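Local coordinates for protein 5-formaminoimidazole-4-carboxamide-1-(beta)-D-ribofuranosyl 5'-monophosphate synthetase (Methanocaldococcus jannaschii, PDB 2R7L) that catalyses the ATP- and formate-dependent formylation of AICAR to FAICAR, a folate-independent step of purine biosynthesis, and assembles as a hexamer, at residues V202-S214 / E219-S231. Sequence-based numbering, arbitrary orientation.
Sequences VVGTNFCIHYFYS and EVELLGMDKRYES. With ATP (adenosine-5'-triphosphate), chain E; AMZ (aminoimidazole 4-carboxamide ribonucleotide), chain F.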
loop_
_atom_site.group_PDB
_atom_site.type_symbol
_atom_site.label_atom_id
_atom_site.label_comp_id
_atom_site.label_asym_id
_atom_site.label_seq_id
_atom_site.Cartn_x
_atom_site.Cartn_y
_atom_site.Cartn_z
ATOM N N VAL A 202 -23.345 0.765 -37.470
ATOM C CA VAL A 202 -23.354 -0.446 -36.651
ATOM C C VAL A 202 -24.129 -0.177 -35.373
ATOM O O VAL A 202 -23.872 0.803 -34.678
ATOM C CB VAL A 202 -21.929 -0.939 -36.315
ATOM C CG1 VAL A 202 -21.989 -2.116 -35.341
ATOM C CG2 VAL A 202 -21.178 -1.336 -37.601
ATOM N N VAL A 203 -25.094 -1.035 -35.071
ATOM C CA VAL A 203 -25.936 -0.814 -33.905
ATOM C C VAL A 203 -25.504 -1.717 -32.755
ATOM O O VAL A 203 -25.813 -2.904 -32.723
ATOM C CB VAL A 203 -27.432 -1.008 -34.230
ATOM C CG1 VAL A 203 -28.290 -0.582 -33.049
ATOM C CG2 VAL A 203 -27.809 -0.214 -35.480
ATOM N N GLY A 204 -24.774 -1.146 -31.809
ATOM C CA GLY A 204 -24.297 -1.931 -30.685
ATOM C C GLY A 204 -23.726 -1.121 -29.543
ATOM O O GLY A 204 -23.960 0.086 -29.425
ATOM N N THR A 205 -22.977 -1.809 -28.694
ATOM C CA THR A 205 -22.390 -1.205 -27.513
ATOM C C THR A 205 -20.935 -0.813 -27.783
ATOM O O THR A 205 -20.168 -1.598 -28.332
ATOM C CB THR A 205 -22.487 -2.169 -26.323
ATOM O OG1 THR A 205 -22.262 -3.512 -26.772
ATOM C CG2 THR A 205 -23.862 -2.106 -25.708
ATOM N N ASN A 206 -20.573 0.412 -27.412
ATOM C CA ASN A 206 -19.220 0.918 -27.607
ATOM C C ASN A 206 -18.203 0.405 -26.582
ATOM O O ASN A 206 -18.388 0.537 -25.364
ATOM C CB ASN A 206 -19.228 2.443 -27.580
ATOM C CG ASN A 206 -17.862 3.045 -27.877
ATOM O OD1 ASN A 206 -17.521 4.091 -27.340
ATOM N ND2 ASN A 206 -17.086 2.396 -28.745
ATOM N N PHE A 207 -17.132 -0.182 -27.096
ATOM C CA PHE A 207 -15.978 -0.568 -26.293
ATOM C C PHE A 207 -14.750 -0.049 -27.006
ATOM O O PHE A 207 -14.382 -0.569 -28.054
ATOM C CB PHE A 207 -15.875 -2.090 -26.207
ATOM C CG PHE A 207 -17.006 -2.733 -25.459
ATOM C CD1 PHE A 207 -16.957 -2.862 -24.080
ATOM C CD2 PHE A 207 -18.115 -3.226 -26.138
ATOM C CE1 PHE A 207 -17.995 -3.465 -23.384
ATOM C CE2 PHE A 207 -19.155 -3.823 -25.452
ATOM C CZ PHE A 207 -19.093 -3.938 -24.061
ATOM N N CYS A 208 -14.147 1.006 -26.464
ATOM C CA CYS A 208 -12.842 1.447 -26.919
ATOM C C CYS A 208 -11.801 0.690 -26.098
ATOM O O CYS A 208 -11.642 0.922 -24.903
ATOM C CB CYS A 208 -12.691 2.961 -26.768
ATOM S SG CYS A 208 -14.025 3.928 -27.584
ATOM N N ILE A 209 -11.116 -0.241 -26.751
ATOM C CA ILE A 209 -10.232 -1.180 -26.074
ATOM C C ILE A 209 -8.781 -0.718 -26.140
ATOM O O ILE A 209 -8.215 -0.531 -27.225
ATOM C CB ILE A 209 -10.378 -2.587 -26.683
ATOM C CG1 ILE A 209 -11.858 -3.003 -26.662
ATOM C CG2 ILE A 209 -9.519 -3.587 -25.927
ATOM C CD1 ILE A 209 -12.234 -4.079 -27.674
ATOM N N HIS A 210 -8.183 -0.519 -24.972
ATOM C CA HIS A 210 -6.823 -0.000 -24.911
ATOM C C HIS A 210 -5.816 -1.125 -24.675
ATOM O O HIS A 210 -5.815 -1.780 -23.625
ATOM C CB HIS A 210 -6.721 1.110 -23.864
ATOM C CG HIS A 210 -7.803 2.142 -23.984
ATOM N ND1 HIS A 210 -7.684 3.258 -24.785
ATOM C CD2 HIS A 210 -9.031 2.216 -23.418
ATOM C CE1 HIS A 210 -8.789 3.977 -24.702
ATOM N NE2 HIS A 210 -9.620 3.369 -23.875
ATOM N N TYR A 211 -4.980 -1.368 -25.678
ATOM C CA TYR A 211 -3.973 -2.422 -25.597
ATOM C C TYR A 211 -2.587 -1.815 -25.381
ATOM O O TYR A 211 -2.379 -0.618 -25.578
ATOM C CB TYR A 211 -3.920 -3.247 -26.890
ATOM C CG TYR A 211 -5.204 -3.901 -27.359
ATOM C CD1 TYR A 211 -5.411 -5.260 -27.178
ATOM C CD2 TYR A 211 -6.183 -3.170 -28.033
ATOM C CE1 TYR A 211 -6.566 -5.875 -27.630
ATOM C CE2 TYR A 211 -7.349 -3.774 -28.482
ATOM C CZ TYR A 211 -7.525 -5.128 -28.283
ATOM O OH TYR A 211 -8.665 -5.743 -28.716
ATOM N N PHE A 212 -1.634 -2.661 -25.006
ATOM C CA PHE A 212 -0.230 -2.275 -24.967
ATOM C C PHE A 212 0.582 -3.419 -25.552
ATOM O O PHE A 212 0.507 -4.545 -25.055
ATOM C CB PHE A 212 0.232 -1.996 -23.530
ATOM C CG PHE A 212 1.621 -1.411 -23.439
ATOM C CD1 PHE A 212 1.807 -0.046 -23.454
ATOM C CD2 PHE A 212 2.739 -2.232 -23.365
ATOM C CE1 PHE A 212 3.083 0.504 -23.372
ATOM C CE2 PHE A 212 4.016 -1.687 -23.292
ATOM C CZ PHE A 212 4.183 -0.315 -23.301
ATOM N N TYR A 213 1.317 -3.147 -26.630
ATOM C CA TYR A 213 2.276 -4.127 -27.138
ATOM C C TYR A 213 3.650 -3.848 -26.545
ATOM O O TYR A 213 4.220 -2.773 -26.738
ATOM C CB TYR A 213 2.385 -4.136 -28.671
ATOM C CG TYR A 213 3.460 -5.106 -29.140
ATOM C CD1 TYR A 213 3.259 -6.475 -29.074
ATOM C CD2 TYR A 213 4.690 -4.651 -29.600
ATOM C CE1 TYR A 213 4.252 -7.371 -29.480
ATOM C CE2 TYR A 213 5.679 -5.535 -30.002
ATOM C CZ TYR A 213 5.453 -6.887 -29.940
ATOM O OH TYR A 213 6.444 -7.765 -30.346
ATOM N N SER A 214 4.167 -4.824 -25.817
ATOM C CA SER A 214 5.493 -4.717 -25.248
ATOM C C SER A 214 6.490 -5.396 -26.171
ATOM O O SER A 214 6.474 -6.618 -26.293
ATOM C CB SER A 214 5.529 -5.401 -23.885
ATOM O OG SER A 214 6.869 -5.523 -23.449
ATOM N N GLU A 219 4.524 -9.115 -26.431
ATOM C CA GLU A 219 3.224 -9.482 -25.893
ATOM C C GLU A 219 2.243 -8.329 -26.032
ATOM O O GLU A 219 2.605 -7.162 -25.842
ATOM C CB GLU A 219 3.362 -9.872 -24.420
ATOM C CG GLU A 219 2.150 -10.574 -23.824
ATOM C CD GLU A 219 2.068 -10.400 -22.314
ATOM O OE1 GLU A 219 1.226 -11.064 -21.674
ATOM O OE2 GLU A 219 2.845 -9.592 -21.764
ATOM N N VAL A 220 1.004 -8.666 -26.389
ATOM C CA VAL A 220 -0.091 -7.696 -26.425
ATOM C C VAL A 220 -0.847 -7.793 -25.106
ATOM O O VAL A 220 -1.324 -8.862 -24.734
ATOM C CB VAL A 220 -1.063 -7.969 -27.598
ATOM C CG1 VAL A 220 -2.329 -7.132 -27.453
ATOM C CG2 VAL A 220 -0.383 -7.696 -28.936
ATOM N N GLU A 221 -0.944 -6.681 -24.391
ATOM C CA GLU A 221 -1.628 -6.685 -23.095
ATOM C C GLU A 221 -2.908 -5.878 -23.184
ATOM O O GLU A 221 -2.961 -4.888 -23.906
ATOM C CB GLU A 221 -0.728 -6.074 -22.010
ATOM C CG GLU A 221 0.663 -6.686 -21.948
ATOM C CD GLU A 221 1.648 -5.847 -21.158
ATOM O OE1 GLU A 221 1.250 -4.821 -20.554
ATOM O OE2 GLU A 221 2.835 -6.216 -21.147
ATOM N N LEU A 222 -3.924 -6.292 -22.434
ATOM C CA LEU A 222 -5.137 -5.500 -22.285
ATOM C C LEU A 222 -5.094 -4.640 -21.024
ATOM O O LEU A 222 -4.995 -5.156 -19.894
ATOM C CB LEU A 222 -6.375 -6.399 -22.276
ATOM C CG LEU A 222 -7.697 -5.729 -21.897
ATOM C CD1 LEU A 222 -8.144 -4.742 -22.963
ATOM C CD2 LEU A 222 -8.755 -6.799 -21.666
ATOM N N LEU A 223 -5.188 -3.326 -21.222
ATOM C CA LEU A 223 -5.039 -2.364 -20.132
ATOM C C LEU A 223 -6.363 -1.816 -19.612
ATOM O O LEU A 223 -6.495 -1.528 -18.425
ATOM C CB LEU A 223 -4.114 -1.207 -20.552
ATOM C CG LEU A 223 -2.626 -1.334 -20.180
ATOM C CD1 LEU A 223 -2.467 -1.303 -18.678
ATOM C CD2 LEU A 223 -1.986 -2.600 -20.745
ATOM N N GLY A 224 -7.342 -1.673 -20.496
ATOM C CA GLY A 224 -8.641 -1.151 -20.091
ATOM C C GLY A 224 -9.569 -0.800 -21.237
ATOM O O GLY A 224 -9.244 -1.024 -22.411
ATOM N N MET A 225 -10.732 -0.240 -20.893
ATOM C CA MET A 225 -11.770 0.054 -21.879
ATOM C C MET A 225 -12.624 1.206 -21.397
ATOM O O MET A 225 -12.876 1.341 -20.191
ATOM C CB MET A 225 -12.701 -1.155 -22.067
ATOM C CG MET A 225 -12.027 -2.456 -22.448
ATOM S SD MET A 225 -13.282 -3.744 -22.639
ATOM C CE MET A 225 -12.264 -5.163 -23.046
ATOM N N ASP A 226 -13.097 2.009 -22.344
ATOM C CA ASP A 226 -14.068 3.063 -22.058
ATOM C C ASP A 226 -15.143 3.085 -23.141
ATOM O O ASP A 226 -14.977 2.509 -24.222
ATOM C CB ASP A 226 -13.386 4.438 -21.996
ATOM C CG ASP A 226 -12.909 4.922 -23.370
ATOM O OD1 ASP A 226 -11.912 4.361 -23.873
ATOM O OD2 ASP A 226 -13.514 5.870 -23.939
ATOM N N LYS A 227 -16.252 3.745 -22.839
ATOM C CA LYS A 227 -17.216 4.095 -23.867
ATOM C C LYS A 227 -17.243 5.612 -23.974
ATOM O O LYS A 227 -17.093 6.313 -22.972
ATOM C CB LYS A 227 -18.599 3.504 -23.575
ATOM C CG LYS A 227 -19.368 4.162 -22.457
ATOM C CD LYS A 227 -20.830 3.761 -22.511
ATOM C CE LYS A 227 -21.665 4.650 -21.623
ATOM N NZ LYS A 227 -23.110 4.557 -21.932
ATOM N N ARG A 228 -17.401 6.114 -25.194
ATOM C CA ARG A 228 -17.341 7.546 -25.443
ATOM C C ARG A 228 -18.552 8.251 -24.863
ATOM O O ARG A 228 -19.634 7.669 -24.766
ATOM C CB ARG A 228 -17.282 7.835 -26.942
ATOM C CG ARG A 228 -16.145 7.164 -27.675
ATOM C CD ARG A 228 -14.814 7.569 -27.081
ATOM N NE ARG A 228 -13.762 7.586 -28.088
ATOM C CZ ARG A 228 -12.487 7.305 -27.844
ATOM N NH1 ARG A 228 -12.098 6.973 -26.621
ATOM N NH2 ARG A 228 -11.601 7.351 -28.830
ATOM N N TYR A 229 -18.353 9.514 -24.496
ATOM C CA TYR A 229 -19.414 10.384 -24.007
ATOM C C TYR A 229 -19.351 11.591 -24.927
ATOM O O TYR A 229 -18.466 12.445 -24.796
ATOM C CB TYR A 229 -19.140 10.779 -22.555
ATOM C CG TYR A 229 -20.338 11.245 -21.774
ATOM C CD1 TYR A 229 -21.587 10.694 -21.997
ATOM C CD2 TYR A 229 -20.215 12.204 -20.781
ATOM C CE1 TYR A 229 -22.678 11.098 -21.284
ATOM C CE2 TYR A 229 -21.313 12.613 -20.046
ATOM C CZ TYR A 229 -22.540 12.053 -20.312
ATOM O OH TYR A 229 -23.652 12.441 -19.610
ATOM N N GLU A 230 -20.284 11.640 -25.875
ATOM C CA GLU A 230 -20.225 12.584 -26.989
ATOM C C GLU A 230 -21.391 13.582 -26.987
ATOM O O GLU A 230 -22.503 13.248 -26.594
ATOM C CB GLU A 230 -20.144 11.807 -28.308
ATOM C CG GLU A 230 -18.817 11.069 -28.472
ATOM C CD GLU A 230 -18.859 9.941 -29.481
ATOM O OE1 GLU A 230 -19.963 9.430 -29.777
ATOM O OE2 GLU A 230 -17.772 9.557 -29.968
ATOM N N SER A 231 -21.108 14.816 -27.394
ATOM C CA SER A 231 -22.113 15.876 -27.469
ATOM C C SER A 231 -22.265 16.316 -28.938
ATOM O O SER A 231 -21.269 16.514 -29.617
ATOM C CB SER A 231 -21.676 17.060 -26.608
ATOM O OG SER A 231 -22.727 17.995 -26.428
HETATM P PG ATP E . -12.815 10.594 -31.675
HETATM O O1G ATP E . -11.323 10.845 -31.655
HETATM O O2G ATP E . -13.228 9.246 -31.119
HETATM O O3G ATP E . -13.629 11.753 -31.150
HETATM P PB ATP E . -12.789 9.298 -34.215
HETATM O O1B ATP E . -11.845 8.378 -33.481
HETATM O O2B ATP E . -12.358 9.855 -35.553
HETATM O O3B ATP E . -13.182 10.542 -33.256
HETATM P PA ATP E . -15.301 8.764 -35.513
HETATM O O1A ATP E . -15.146 7.750 -36.617
HETATM O O2A ATP E . -15.364 10.241 -35.790
HETATM O O3A ATP E . -14.164 8.468 -34.395
HETATM O "O5'" ATP E . -16.628 8.368 -34.710
HETATM C "C5'" ATP E . -17.245 9.325 -33.865
HETATM C "C4'" ATP E . -18.460 8.668 -33.231
HETATM O "O4'" ATP E . -19.448 8.379 -34.226
HETATM C "C3'" ATP E . -18.135 7.332 -32.586
HETATM O "O3'" ATP E . -17.676 7.482 -31.239
HETATM C "C2'" ATP E . -19.457 6.593 -32.666
HETATM O "O2'" ATP E . -20.284 6.933 -31.555
HETATM C "C1'" ATP E . -20.099 7.137 -33.936
HETATM N N9 ATP E . -19.799 6.195 -35.031
HETATM C C8 ATP E . -18.684 6.224 -35.787
HETATM N N7 ATP E . -18.693 5.221 -36.698
HETATM C C5 ATP E . -19.844 4.540 -36.541
HETATM C C6 ATP E . -20.485 3.376 -37.190
HETATM N N6 ATP E . -19.884 2.719 -38.212
HETATM N N1 ATP E . -21.682 2.983 -36.712
HETATM C C2 ATP E . -22.289 3.625 -35.689
HETATM N N3 ATP E . -21.768 4.692 -35.063
HETATM C C4 ATP E . -20.563 5.179 -35.429
HETATM O O5 AMZ F . -11.340 11.645 -24.242
HETATM C C6 AMZ F . -11.199 11.227 -25.394
HETATM N N2 AMZ F . -11.673 10.065 -25.835
HETATM C C3A AMZ F . -10.456 12.052 -26.432
HETATM C C7A AMZ F . -10.323 11.772 -27.780
HETATM N N3 AMZ F . -10.809 10.722 -28.444
HETATM N N1 AMZ F . -9.833 13.198 -26.185
HETATM C C5 AMZ F . -9.315 13.621 -27.346
HETATM N N AMZ F . -9.616 12.751 -28.317
HETATM C C1 AMZ F . -9.214 12.855 -29.740
HETATM C C2 AMZ F . -10.210 13.654 -30.581
HETATM C C3 AMZ F . -9.555 15.017 -30.707
HETATM O O2 AMZ F . -9.836 15.557 -31.997
HETATM O O1 AMZ F . -10.293 13.030 -31.868
HETATM O O AMZ F . -7.983 13.595 -29.711
HETATM C C AMZ F . -8.068 14.681 -30.640
HETATM C C4 AMZ F . -7.241 15.837 -30.044
HETATM O O3 AMZ F . -7.737 16.181 -28.754
HETATM P P AMZ F . -7.886 17.703 -28.352
HETATM O OP1 AMZ F . -6.605 18.449 -28.252
HETATM O O4 AMZ F . -8.848 18.391 -29.442
HETATM O OP2 AMZ F . -8.692 17.749 -26.947
#
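I209 and L222 meet at the apolar centre of the pairing between 205-214 and 219-230, I209 CG2 pressed on L222 CD1 at a tight 3.5 Å. On the same face V220 forks between two tyrosines, CG1 reaching CD1 of Y211 and CG2 approaching the ring edge of Y213. Further along, the extended M225 side chain brings SD obliquely to the F207 ring, 5.2 Å from its centroid, a Met-aromatic contact. On the other face L223 CD2 touches F212 CB. Antiparallel backbone bonds run from S214-E219 to C208-D226, interrupted by a classic bulge where L223 and G224 both face H210: H210 O takes a firm bond from L223 N and a weak one from G224 N.

Toward the ligands the face of F212 carries H210 and D226. With CG anti to its carbonyl carbon (chi1 -49°), H210 lies nearly coplanar with the D226 carboxylate, and NE2 gives OD1 a very short 2.5 Å bond. D226 OD2 receives R228 NH1 on its syn lone pair, a salt bridge of 3.2 Å, so one carboxylate ties histidine to arginine. N206 OD1, in turn, accepts R228 N in its carbonyl plane, nearly straight at 168°, while N206 ND2 bonds S298 O in the neighbouring strand 292-300. The R228 guanidinium is sandwiched between C208 SG on one face and AMZ N2 on the other, while NE and NH2 make weak bonds to ATP O2G; NH2 also pairs with D316. A methionine in place of R228 would probably leave D226 OD2 without this charged mate and the gamma-phosphate without two weak donors. Beyond it, E230 holds the ATP ribose hydroxyls, and V202 N bonds adenine N1 at 2.9 Å. The arrangement is a bulged beta hairpin in the five-stranded antiparallel sheet of an ATP-grasp ligase; the hairpin end carrying R228 and E230 lines the joint ATP and AICAR site.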